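PDB 5NPY: flagellar basal body protein from Helicobacter pylori, which probably forms part of the flagellar hook, the curved extracellular joint that passes torque from the rotary motor to the filament. Local coordinates for residues A[142-147]-A[503-508]; A[199-204]-A[394-399]; A[354-359]-A[376-381]. All blocks are in the same frame, centred on the assembly; numbering follows the deposited sequence.

Contact 1 (A[142-147]-A[503-508])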
loop_
_atom_site.group_PDB
_atom_site.type_symbol
_atom_site.label_atom_id
_atom_site.label_comp_id
_atom_site.label_asym_id
_atom_site.label_seq_id
_atom_site.Cartn_x
_atom_site.Cartn_y
_atom_site.Cartn_z
ATOM N N TYR A 142 -2.715 -17.298 -43.225
ATOM C CA TYR A 142 -3.928 -16.750 -42.628
ATOM C C TYR A 142 -3.684 -16.385 -41.166
ATOM O O TYR A 142 -2.979 -17.093 -40.441
ATOM C CB TYR A 142 -5.090 -17.744 -42.731
ATOM C CG TYR A 142 -5.621 -17.953 -44.137
ATOM C CD1 TYR A 142 -6.314 -16.942 -44.799
ATOM C CD2 TYR A 142 -5.444 -19.166 -44.798
ATOM C CE1 TYR A 142 -6.804 -17.131 -46.081
ATOM C CE2 TYR A 142 -5.929 -19.362 -46.086
ATOM C CZ TYR A 142 -6.607 -18.340 -46.719
ATOM O OH TYR A 142 -7.095 -18.529 -47.988
ATOM N N TYR A 143 -4.280 -15.279 -40.735
ATOM C CA TYR A 143 -4.080 -14.788 -39.381
ATOM C C TYR A 143 -5.025 -15.480 -38.414
ATOM O O TYR A 143 -6.154 -15.822 -38.761
ATOM C CB TYR A 143 -4.303 -13.276 -39.319
ATOM C CG TYR A 143 -3.367 -12.551 -40.238
ATOM C CD1 TYR A 143 -2.010 -12.539 -39.995
ATOM C CD2 TYR A 143 -3.829 -11.935 -41.380
ATOM C CE1 TYR A 143 -1.141 -11.899 -40.844
ATOM C CE2 TYR A 143 -2.965 -11.307 -42.241
ATOM C CZ TYR A 143 -1.627 -11.281 -41.962
ATOM O OH TYR A 143 -0.774 -10.637 -42.818
ATOM N N VAL A 144 -4.550 -15.661 -37.184
ATOM C CA VAL A 144 -5.327 -16.270 -36.109
ATOM C C VAL A 144 -6.154 -15.192 -35.412
ATOM O O VAL A 144 -5.603 -14.210 -34.898
ATOM C CB VAL A 144 -4.402 -16.985 -35.118
ATOM C CG1 VAL A 144 -5.216 -17.699 -34.046
ATOM C CG2 VAL A 144 -3.491 -17.947 -35.873
ATOM N N TYR A 145 -7.474 -15.376 -35.380
ATOM C CA TYR A 145 -8.370 -14.416 -34.734
ATOM C C TYR A 145 -8.598 -14.770 -33.272
ATOM O O TYR A 145 -8.776 -15.946 -32.919
ATOM C CB TYR A 145 -9.729 -14.341 -35.441
ATOM C CG TYR A 145 -9.698 -13.572 -36.735
ATOM C CD1 TYR A 145 -8.682 -13.807 -37.652
ATOM C CD2 TYR A 145 -10.672 -12.620 -37.051
ATOM C CE1 TYR A 145 -8.609 -13.127 -38.829
ATOM C CE2 TYR A 145 -10.610 -11.923 -38.265
ATOM C CZ TYR A 145 -9.561 -12.196 -39.144
ATOM O OH TYR A 145 -9.398 -11.568 -40.355
ATOM N N GLY A 146 -8.626 -13.733 -32.438
ATOM C CA GLY A 146 -8.943 -13.861 -31.035
ATOM C C GLY A 146 -9.278 -12.516 -30.437
ATOM O O GLY A 146 -9.462 -11.526 -31.151
ATOM N N ILE A 147 -9.365 -12.489 -29.109
ATOM C CA ILE A 147 -9.555 -11.234 -28.389
ATOM C C ILE A 147 -8.194 -10.555 -28.272
ATOM O O ILE A 147 -7.339 -10.978 -27.491
ATOM C CB ILE A 147 -10.177 -11.451 -27.007
ATOM C CG1 ILE A 147 -11.519 -12.195 -27.090
ATOM C CG2 ILE A 147 -10.350 -10.107 -26.305
ATOM C CD1 ILE A 147 -12.753 -11.286 -27.067
ATOM N N ALA A 503 -4.051 -11.471 -24.719
ATOM C CA ALA A 503 -4.953 -11.935 -25.768
ATOM C C ALA A 503 -5.570 -13.261 -25.341
ATOM O O ALA A 503 -5.232 -13.820 -24.293
ATOM C CB ALA A 503 -4.222 -12.086 -27.108
ATOM N N ARG A 504 -6.503 -13.751 -26.162
ATOM C CA ARG A 504 -6.927 -15.144 -26.092
ATOM C C ARG A 504 -7.238 -15.636 -27.492
ATOM O O ARG A 504 -7.603 -14.853 -28.372
ATOM C CB ARG A 504 -8.144 -15.363 -25.192
ATOM C CG ARG A 504 -9.480 -14.973 -25.802
ATOM C CD ARG A 504 -10.567 -15.103 -24.752
ATOM N NE ARG A 504 -10.716 -16.494 -24.317
ATOM C CZ ARG A 504 -11.302 -16.870 -23.185
ATOM N NH1 ARG A 504 -11.782 -15.966 -22.342
ATOM N NH2 ARG A 504 -11.391 -18.151 -22.887
ATOM N N ILE A 505 -7.075 -16.945 -27.685
ATOM C CA ILE A 505 -7.316 -17.571 -28.980
ATOM C C ILE A 505 -8.815 -17.643 -29.235
ATOM O O ILE A 505 -9.584 -18.126 -28.393
ATOM C CB ILE A 505 -6.686 -18.971 -29.030
ATOM C CG1 ILE A 505 -5.192 -18.908 -28.703
ATOM C CG2 ILE A 505 -6.899 -19.608 -30.406
ATOM C CD1 ILE A 505 -4.359 -18.221 -29.764
ATOM N N GLY A 506 -9.233 -17.163 -30.404
ATOM C CA GLY A 506 -10.616 -17.332 -30.809
ATOM C C GLY A 506 -10.998 -18.801 -30.904
ATOM O O GLY A 506 -10.216 -19.646 -31.356
ATOM N N ILE A 507 -12.211 -19.105 -30.439
ATOM C CA ILE A 507 -12.820 -20.424 -30.550
ATOM C C ILE A 507 -14.291 -20.210 -30.874
ATOM O O ILE A 507 -14.958 -19.396 -30.229
ATOM C CB ILE A 507 -12.671 -21.259 -29.259
ATOM C CG1 ILE A 507 -11.215 -21.645 -29.013
ATOM C CG2 ILE A 507 -13.508 -22.530 -29.338
ATOM C CD1 ILE A 507 -10.728 -22.795 -29.883
ATOM N N LEU A 508 -14.793 -20.915 -31.878
ATOM C CA LEU A 508 -16.195 -20.827 -32.261
ATOM C C LEU A 508 -16.739 -22.231 -32.482
ATOM O O LEU A 508 -16.036 -23.103 -33.005
ATOM C CB LEU A 508 -16.398 -19.981 -33.528
ATOM C CG LEU A 508 -15.988 -18.509 -33.425
ATOM C CD1 LEU A 508 -15.889 -17.903 -34.801
ATOM C CD2 LEU A 508 -16.974 -17.724 -32.568
#

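Contact 2 (A[199-204]-A[394-399]). With 144 (tris-hydroxymethyl-methyl-ammonium), chain B.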
loop_
_atom_site.group_PDB
_atom_site.type_symbol
_atom_site.label_atom_id
_atom_site.label_comp_id
_atom_site.label_asym_id
_atom_site.label_seq_id
_atom_site.Cartn_x
_atom_site.Cartn_y
_atom_site.Cartn_z
ATOM N N LEU A 199 -0.080 -0.189 13.532
ATOM C CA LEU A 199 0.814 0.567 14.403
ATOM C C LEU A 199 0.563 0.126 15.836
ATOM O O LEU A 199 -0.490 0.421 16.403
ATOM C CB LEU A 199 0.607 2.073 14.244
ATOM C CG LEU A 199 0.893 2.729 12.865
ATOM C CD1 LEU A 199 0.521 4.190 12.883
ATOM C CD2 LEU A 199 2.328 2.601 12.425
ATOM N N ASN A 200 1.515 -0.579 16.406
ATOM C CA ASN A 200 1.354 -1.087 17.763
ATOM C C ASN A 200 2.094 -0.179 18.727
ATOM O O ASN A 200 3.289 0.100 18.524
ATOM C CB ASN A 200 1.883 -2.518 17.869
ATOM C CG ASN A 200 1.514 -3.201 19.205
ATOM O OD1 ASN A 200 1.800 -2.685 20.276
ATOM N ND2 ASN A 200 0.886 -4.368 19.126
ATOM N N PRO A 201 1.425 0.299 19.779
ATOM C CA PRO A 201 2.040 1.311 20.662
ATOM C C PRO A 201 3.108 0.766 21.595
ATOM O O PRO A 201 3.699 1.550 22.349
ATOM C CB PRO A 201 0.840 1.858 21.463
ATOM C CG PRO A 201 -0.203 0.749 21.404
ATOM C CD PRO A 201 -0.001 0.055 20.072
ATOM N N LYS A 202 3.390 -0.541 21.565
ATOM C CA LYS A 202 4.341 -1.149 22.491
ATOM C C LYS A 202 5.472 -1.888 21.782
ATOM O O LYS A 202 6.158 -2.699 22.410
ATOM C CB LYS A 202 3.622 -2.107 23.443
ATOM C CG LYS A 202 2.350 -1.568 24.028
ATOM C CD LYS A 202 2.586 -0.965 25.395
ATOM C CE LYS A 202 1.262 -0.608 26.046
ATOM N NZ LYS A 202 1.440 -0.042 27.405
ATOM N N ASP A 203 5.671 -1.649 20.488
ATOM C CA ASP A 203 6.772 -2.271 19.765
ATOM C C ASP A 203 8.128 -1.569 19.806
ATOM O O ASP A 203 9.084 -2.085 20.391
ATOM C CB ASP A 203 6.443 -2.421 18.281
ATOM C CG ASP A 203 5.648 -3.663 17.962
ATOM O OD1 ASP A 203 5.700 -4.062 16.773
ATOM O OD2 ASP A 203 4.970 -4.221 18.865
ATOM N N HIS A 204 8.235 -0.411 19.160
ATOM C CA HIS A 204 9.526 0.226 18.956
ATOM C C HIS A 204 9.438 1.581 19.630
ATOM O O HIS A 204 8.364 2.173 19.737
ATOM C CB HIS A 204 9.979 0.404 17.500
ATOM C CG HIS A 204 9.866 -0.838 16.668
ATOM N ND1 HIS A 204 10.953 -1.629 16.357
ATOM C CD2 HIS A 204 8.794 -1.422 16.080
ATOM C CE1 HIS A 204 10.554 -2.647 15.615
ATOM N NE2 HIS A 204 9.247 -2.545 15.434
ATOM N N LYS A 394 -9.832 11.663 22.710
ATOM C CA LYS A 394 -10.232 10.273 22.861
ATOM C C LYS A 394 -9.427 9.346 21.949
ATOM O O LYS A 394 -9.009 8.251 22.369
ATOM C CB LYS A 394 -11.726 10.126 22.569
ATOM C CG LYS A 394 -12.334 8.858 23.134
ATOM C CD LYS A 394 -12.970 8.046 22.052
ATOM C CE LYS A 394 -13.994 8.864 21.281
ATOM N NZ LYS A 394 -14.147 8.287 19.931
ATOM N N ASN A 395 -9.275 9.716 20.677
ATOM C CA ASN A 395 -8.666 8.814 19.705
ATOM C C ASN A 395 -7.153 8.734 19.858
ATOM O O ASN A 395 -6.474 9.750 20.066
ATOM C CB ASN A 395 -8.991 9.260 18.286
ATOM C CG ASN A 395 -10.410 9.080 17.965
ATOM O OD1 ASN A 395 -11.115 8.408 18.707
ATOM N ND2 ASN A 395 -10.870 9.687 16.864
ATOM N N GLN A 396 -6.622 7.519 19.716
ATOM C CA GLN A 396 -5.180 7.357 19.623
ATOM C C GLN A 396 -4.691 8.011 18.342
ATOM O O GLN A 396 -5.327 7.897 17.288
ATOM C CB GLN A 396 -4.792 5.886 19.639
ATOM C CG GLN A 396 -3.459 5.608 18.987
ATOM C CD GLN A 396 -2.831 4.361 19.515
ATOM O OE1 GLN A 396 -2.903 4.081 20.718
ATOM N NE2 GLN A 396 -2.203 3.584 18.623
ATOM N N THR A 397 -3.574 8.731 18.432
ATOM C CA THR A 397 -3.052 9.420 17.260
ATOM C C THR A 397 -1.550 9.246 17.179
ATOM O O THR A 397 -0.853 9.173 18.193
ATOM C CB THR A 397 -3.381 10.965 17.219
ATOM O OG1 THR A 397 -2.706 11.656 18.277
ATOM C CG2 THR A 397 -4.868 11.197 17.320
ATOM N N TRP A 398 -1.068 9.237 15.948
ATOM C CA TRP A 398 0.345 9.300 15.616
ATOM C C TRP A 398 0.548 10.461 14.658
ATOM O O TRP A 398 -0.324 10.739 13.835
ATOM C CB TRP A 398 0.833 7.989 14.955
ATOM C CG TRP A 398 0.662 6.769 15.789
ATOM C CD1 TRP A 398 -0.503 6.277 16.295
ATOM C CD2 TRP A 398 1.694 5.837 16.178
ATOM N NE1 TRP A 398 -0.261 5.098 16.980
ATOM C CE2 TRP A 398 1.077 4.817 16.928
ATOM C CE3 TRP A 398 3.080 5.776 15.965
ATOM C CZ2 TRP A 398 1.794 3.759 17.482
ATOM C CZ3 TRP A 398 3.785 4.723 16.501
ATOM C CH2 TRP A 398 3.141 3.723 17.251
ATOM N N GLU A 399 1.702 11.129 14.749
ATOM C CA GLU A 399 2.110 12.099 13.732
ATOM C C GLU A 399 3.146 11.470 12.813
ATOM O O GLU A 399 4.188 10.977 13.284
ATOM C CB GLU A 399 2.678 13.384 14.343
ATOM C CG GLU A 399 1.690 14.084 15.236
ATOM C CD GLU A 399 2.011 15.540 15.447
ATOM O OE1 GLU A 399 2.668 16.137 14.573
ATOM O OE2 GLU A 399 1.590 16.080 16.485
HETATM C C1 144 B . -3.407 16.863 18.548
HETATM N N 144 B . -2.233 16.000 18.679
HETATM C C2 144 B . -1.358 16.514 19.733
HETATM O O2 144 B . -0.551 17.591 19.326
HETATM C C3 144 B . -1.495 15.962 17.422
HETATM O O3 144 B . -0.648 14.835 17.378
HETATM C C4 144 B . -2.564 14.609 19.031
HETATM O O4 144 B . -3.912 14.271 19.274
#

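Contact 3 (A[354-359]-A[376-381]). With 144 (tris-hydroxymethyl-methyl-ammonium), chain B.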
loop_
_atom_site.group_PDB
_atom_site.type_symbol
_atom_site.label_atom_id
_atom_site.label_comp_id
_atom_site.label_asym_id
_atom_site.label_seq_id
_atom_site.Cartn_x
_atom_site.Cartn_y
_atom_site.Cartn_z
ATOM N N ILE A 354 9.613 7.792 22.951
ATOM C CA ILE A 354 8.307 7.936 22.312
ATOM C C ILE A 354 8.050 6.710 21.437
ATOM O O ILE A 354 8.970 6.217 20.770
ATOM C CB ILE A 354 8.248 9.238 21.493
ATOM C CG1 ILE A 354 6.816 9.552 21.021
ATOM C CG2 ILE A 354 9.247 9.187 20.304
ATOM C CD1 ILE A 354 6.680 10.955 20.395
ATOM N N PRO A 355 6.834 6.172 21.424
ATOM C CA PRO A 355 6.546 5.028 20.539
ATOM C C PRO A 355 6.693 5.413 19.066
ATOM O O PRO A 355 6.344 6.521 18.651
ATOM C CB PRO A 355 5.101 4.643 20.902
ATOM C CG PRO A 355 4.904 5.181 22.332
ATOM C CD PRO A 355 5.738 6.468 22.366
ATOM N N TYR A 356 7.225 4.478 18.280
ATOM C CA TYR A 356 7.840 4.785 16.995
ATOM C C TYR A 356 7.516 3.680 16.004
ATOM O O TYR A 356 7.234 2.544 16.389
ATOM C CB TYR A 356 9.367 4.947 17.139
ATOM C CG TYR A 356 10.094 5.226 15.835
ATOM C CD1 TYR A 356 10.788 4.228 15.161
ATOM C CD2 TYR A 356 10.085 6.505 15.280
ATOM C CE1 TYR A 356 11.467 4.503 13.964
ATOM C CE2 TYR A 356 10.732 6.779 14.101
ATOM C CZ TYR A 356 11.422 5.795 13.448
ATOM O OH TYR A 356 12.076 6.129 12.280
ATOM N N TYR A 357 7.541 4.028 14.714
ATOM C CA TYR A 357 7.577 3.026 13.650
ATOM C C TYR A 357 8.040 3.706 12.366
ATOM O O TYR A 357 8.120 4.933 12.286
ATOM C CB TYR A 357 6.219 2.331 13.460
ATOM C CG TYR A 357 6.326 1.036 12.654
ATOM C CD1 TYR A 357 7.255 0.063 13.007
ATOM C CD2 TYR A 357 5.528 0.808 11.538
ATOM C CE1 TYR A 357 7.379 -1.124 12.282
ATOM C CE2 TYR A 357 5.633 -0.369 10.793
ATOM C CZ TYR A 357 6.571 -1.338 11.185
ATOM O OH TYR A 357 6.723 -2.510 10.498
ATOM N N SER A 358 8.367 2.888 11.366
ATOM C CA SER A 358 8.801 3.383 10.063
ATOM C C SER A 358 8.420 2.371 8.992
ATOM O O SER A 358 8.449 1.162 9.231
ATOM C CB SER A 358 10.308 3.652 10.018
ATOM O OG SER A 358 11.009 2.470 10.304
ATOM N N THR A 359 8.008 2.872 7.832
ATOM C CA THR A 359 7.636 2.034 6.699
ATOM C C THR A 359 8.349 2.575 5.474
ATOM O O THR A 359 8.911 3.670 5.497
ATOM C CB THR A 359 6.120 2.015 6.464
ATOM O OG1 THR A 359 5.688 3.317 6.027
ATOM C CG2 THR A 359 5.386 1.598 7.769
ATOM N N GLU A 376 8.014 7.843 8.875
ATOM C CA GLU A 376 8.327 7.625 10.274
ATOM C C GLU A 376 7.160 8.107 11.133
ATOM O O GLU A 376 6.592 9.172 10.880
ATOM C CB GLU A 376 9.587 8.362 10.641
ATOM C CG GLU A 376 10.732 8.177 9.658
ATOM C CD GLU A 376 11.985 8.816 10.211
ATOM O OE1 GLU A 376 12.425 9.850 9.683
ATOM O OE2 GLU A 376 12.476 8.322 11.246
ATOM N N TYR A 377 6.829 7.331 12.163
ATOM C CA TYR A 377 5.614 7.498 12.960
ATOM C C TYR A 377 5.994 7.745 14.414
ATOM O O TYR A 377 6.818 7.012 14.987
ATOM C CB TYR A 377 4.715 6.244 12.859
ATOM C CG TYR A 377 4.402 5.759 11.434
ATOM C CD1 TYR A 377 3.106 5.848 10.911
ATOM C CD2 TYR A 377 5.402 5.196 10.619
ATOM C CE1 TYR A 377 2.808 5.409 9.604
ATOM C CE2 TYR A 377 5.111 4.742 9.338
ATOM C CZ TYR A 377 3.809 4.861 8.824
ATOM O OH TYR A 377 3.507 4.430 7.536
ATOM N N TYR A 378 5.389 8.766 15.014
ATOM C CA TYR A 378 5.613 9.106 16.411
ATOM C C TYR A 378 4.255 9.184 17.083
ATOM O O TYR A 378 3.382 9.917 16.608
ATOM C CB TYR A 378 6.356 10.434 16.549
ATOM C CG TYR A 378 7.613 10.549 15.701
ATOM C CD1 TYR A 378 7.587 11.152 14.447
ATOM C CD2 TYR A 378 8.821 10.074 16.159
ATOM C CE1 TYR A 378 8.743 11.259 13.664
ATOM C CE2 TYR A 378 9.965 10.161 15.391
ATOM C CZ TYR A 378 9.919 10.752 14.148
ATOM O OH TYR A 378 11.060 10.837 13.397
ATOM N N MET A 379 4.069 8.441 18.182
ATOM C CA MET A 379 2.773 8.407 18.871
ATOM C C MET A 379 2.613 9.593 19.801
ATOM O O MET A 379 3.500 9.892 20.600
ATOM C CB MET A 379 2.588 7.131 19.676
ATOM C CG MET A 379 1.147 6.931 20.143
ATOM S SD MET A 379 0.968 5.247 20.824
ATOM C CE MET A 379 1.056 5.574 22.566
ATOM N N THR A 380 1.459 10.241 19.726
ATOM C CA THR A 380 1.259 11.498 20.426
ATOM C C THR A 380 0.128 11.454 21.430
ATOM O O THR A 380 0.109 12.284 22.345
ATOM C CB THR A 380 0.968 12.633 19.422
ATOM O OG1 THR A 380 -0.197 12.283 18.641
ATOM C CG2 THR A 380 2.154 12.846 18.484
ATOM N N ASN A 381 -0.815 10.539 21.271
ATOM C CA ASN A 381 -1.990 10.470 22.114
ATOM C C ASN A 381 -2.429 9.022 22.229
ATOM O O ASN A 381 -2.480 8.308 21.224
ATOM C CB ASN A 381 -3.155 11.303 21.561
ATOM C CG ASN A 381 -4.229 11.522 22.589
ATOM O OD1 ASN A 381 -4.033 12.260 23.549
ATOM N ND2 ASN A 381 -5.357 10.851 22.420
HETATM C C1 144 B . -3.407 16.863 18.548
HETATM N N 144 B . -2.233 16.000 18.679
HETATM C C2 144 B . -1.358 16.514 19.733
HETATM O O2 144 B . -0.551 17.591 19.326
HETATM C C3 144 B . -1.495 15.962 17.422
HETATM O O3 144 B . -0.648 14.835 17.378
HETATM C C4 144 B . -2.564 14.609 19.031
HETATM O O4 144 B . -3.912 14.271 19.274
#

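Contact 1 (A[142-147]-A[503-508])
Strand 143-147 meets strand 503-505 and the Gly506 that follows it, the two strands running roughly antiparallel but strongly splayed, with 127° between their directions and axes that approach to 4.7 Å. Three backbone bonds join the segments. Gly506 N gives its hydrogen to Tyr145 O at 2.8 Å. Further along, Arg504 N donates to Ile147 O at 3.2 Å, while the return bond from Ile147 N to Arg504 O is weak. Neither Gly146 nor Gly506 has a side chain, and their CA atoms come within 3.9 Å of each other. Arg504 O sits close against Gly146 CA, 3.1 Å away in a CA-H...O contact.

Among the side chains, Ile147 and Arg504 lie side by side and point the same way, Ile147 CG1 touching Arg504 CG at 3.7 Å. Arg504 CG stands between its own backbone N and carbonyl carbon (chi1 78°), which brings this methylene against the isoleucine. The guanidinium continues beyond, to a hydrogen bond with Leu169 O and a cation-pi contact with Trp546. The contact thus joins a strand of the D1 family region to one more than 350 residues later in the chain by backbone bonds and aliphatic packing, while the charge of the buried arginine is probably balanced in part by Leu169 O and the Trp546 ring.

Contact 2 (A[199-204]-A[394-399])
Leu199 lies over one face of the Trp398 indole, the two side chains sliding past each other in opposite directions. Its CD1 makes a CH-pi contact 3.9 Å from the centroid of the five-membered ring, only 11° off the ring normal, while Leu199 CB covers the six-membered part, 3.8 Å from Trp398 CZ2. In Leu199, chi1 of -63° puts CG beside the backbone N, and chi2 of 175° then carries CD1 over the five-membered ring. At the ring's edge, Asn200 O comes to 3.8 Å from Trp398 CH2, and Pro201 CA approaches CZ2 obliquely at 4.0 Å. No hydrogen bond crosses between the segments, so the contact is made by packing.

The loop holds its own shape: Asn200 to Asp203 form a type I beta turn, and Asn200 OD1 accepts from Lys202 N at 3.0 Å in an Asx turn. Asn200 ND2 is tied to Gln462 O. On strand 396-399, Glu399 OE2 accepts from O3 of the bound tris-hydroxymethyl-methyl-ammonium at 2.7 Å. The loop between strands 192-198 and 204-207 rests against strand 396-406, with Tyr377 of strand 370-381 touching Trp398 and Phe423 of strand 411-423 touching Leu199.

Contact 3 (A[354-359]-A[376-381])
A beta hairpin made by strands 346-364 and 370-381 carries this contact, its antiparallel arms lying at 162° to each other inside a larger antiparallel sheet. Tyr357 and Tyr377 form a hydrogen-bonded pair, Tyr377 N reaching Tyr357 O at 2.7 Å and Tyr357 N bonding back to Tyr377 O; Met379 N to Pro355 O adds a third rung.

Tyr356, Tyr378, Ser358 and Glu376 share one face of the sheet. With Tyr356 CG anti to the backbone N (chi1 178°), the Tyr356 and Tyr378 side chains run alongside each other, but their rings meet obliquely, Tyr356 CD2 being 3.7 Å from Tyr378 CE2. On the face of Tyr357 and Tyr377, the Tyr377 side chain crosses that of Thr359 at about a right angle, and Tyr377 OH and Thr359 OG1 are hydrogen-bonded at 2.9 Å. Toward the end of the second strand, where Thr380 and Asn381 both face Thr397 in a classic beta bulge, Thr380 OG1 donates to O3 of the bound tris-hydroxymethyl-methyl-ammonium at 2.9 Å. Glu376 OE1 is bonded to Tyr403 OH; OE2 accepts from Tyr356 OH, at a modelled length so short that its exact value is doubtful, with the carboxylate turned 88° to the phenol ring.

Contacts 2 and 3 adjoin, their centres about 7 Å apart, and both reach the same sheet, in which strands 370-381 and 396-406 are neighbours. Glu399 N lies 2.8 Å from Tyr378 O, a probable backbone bond, and Pro201 CB packs on Met379 SD at 3.5 Å, so the loop of contact 2 also rests on the hairpin of contact 3. Both line the pocket of the bound tris-hydroxymethyl-methyl-ammonium: Thr380 OG1 and Thr397 OG1 stand 2.6 Å apart, and Thr380 and Glu399 grip the same ligand oxygen, O3. Contact 1 is remote, its centre about 55 Å from either of the others and across the chain's centre, where 142-147 belongs to the D1 region.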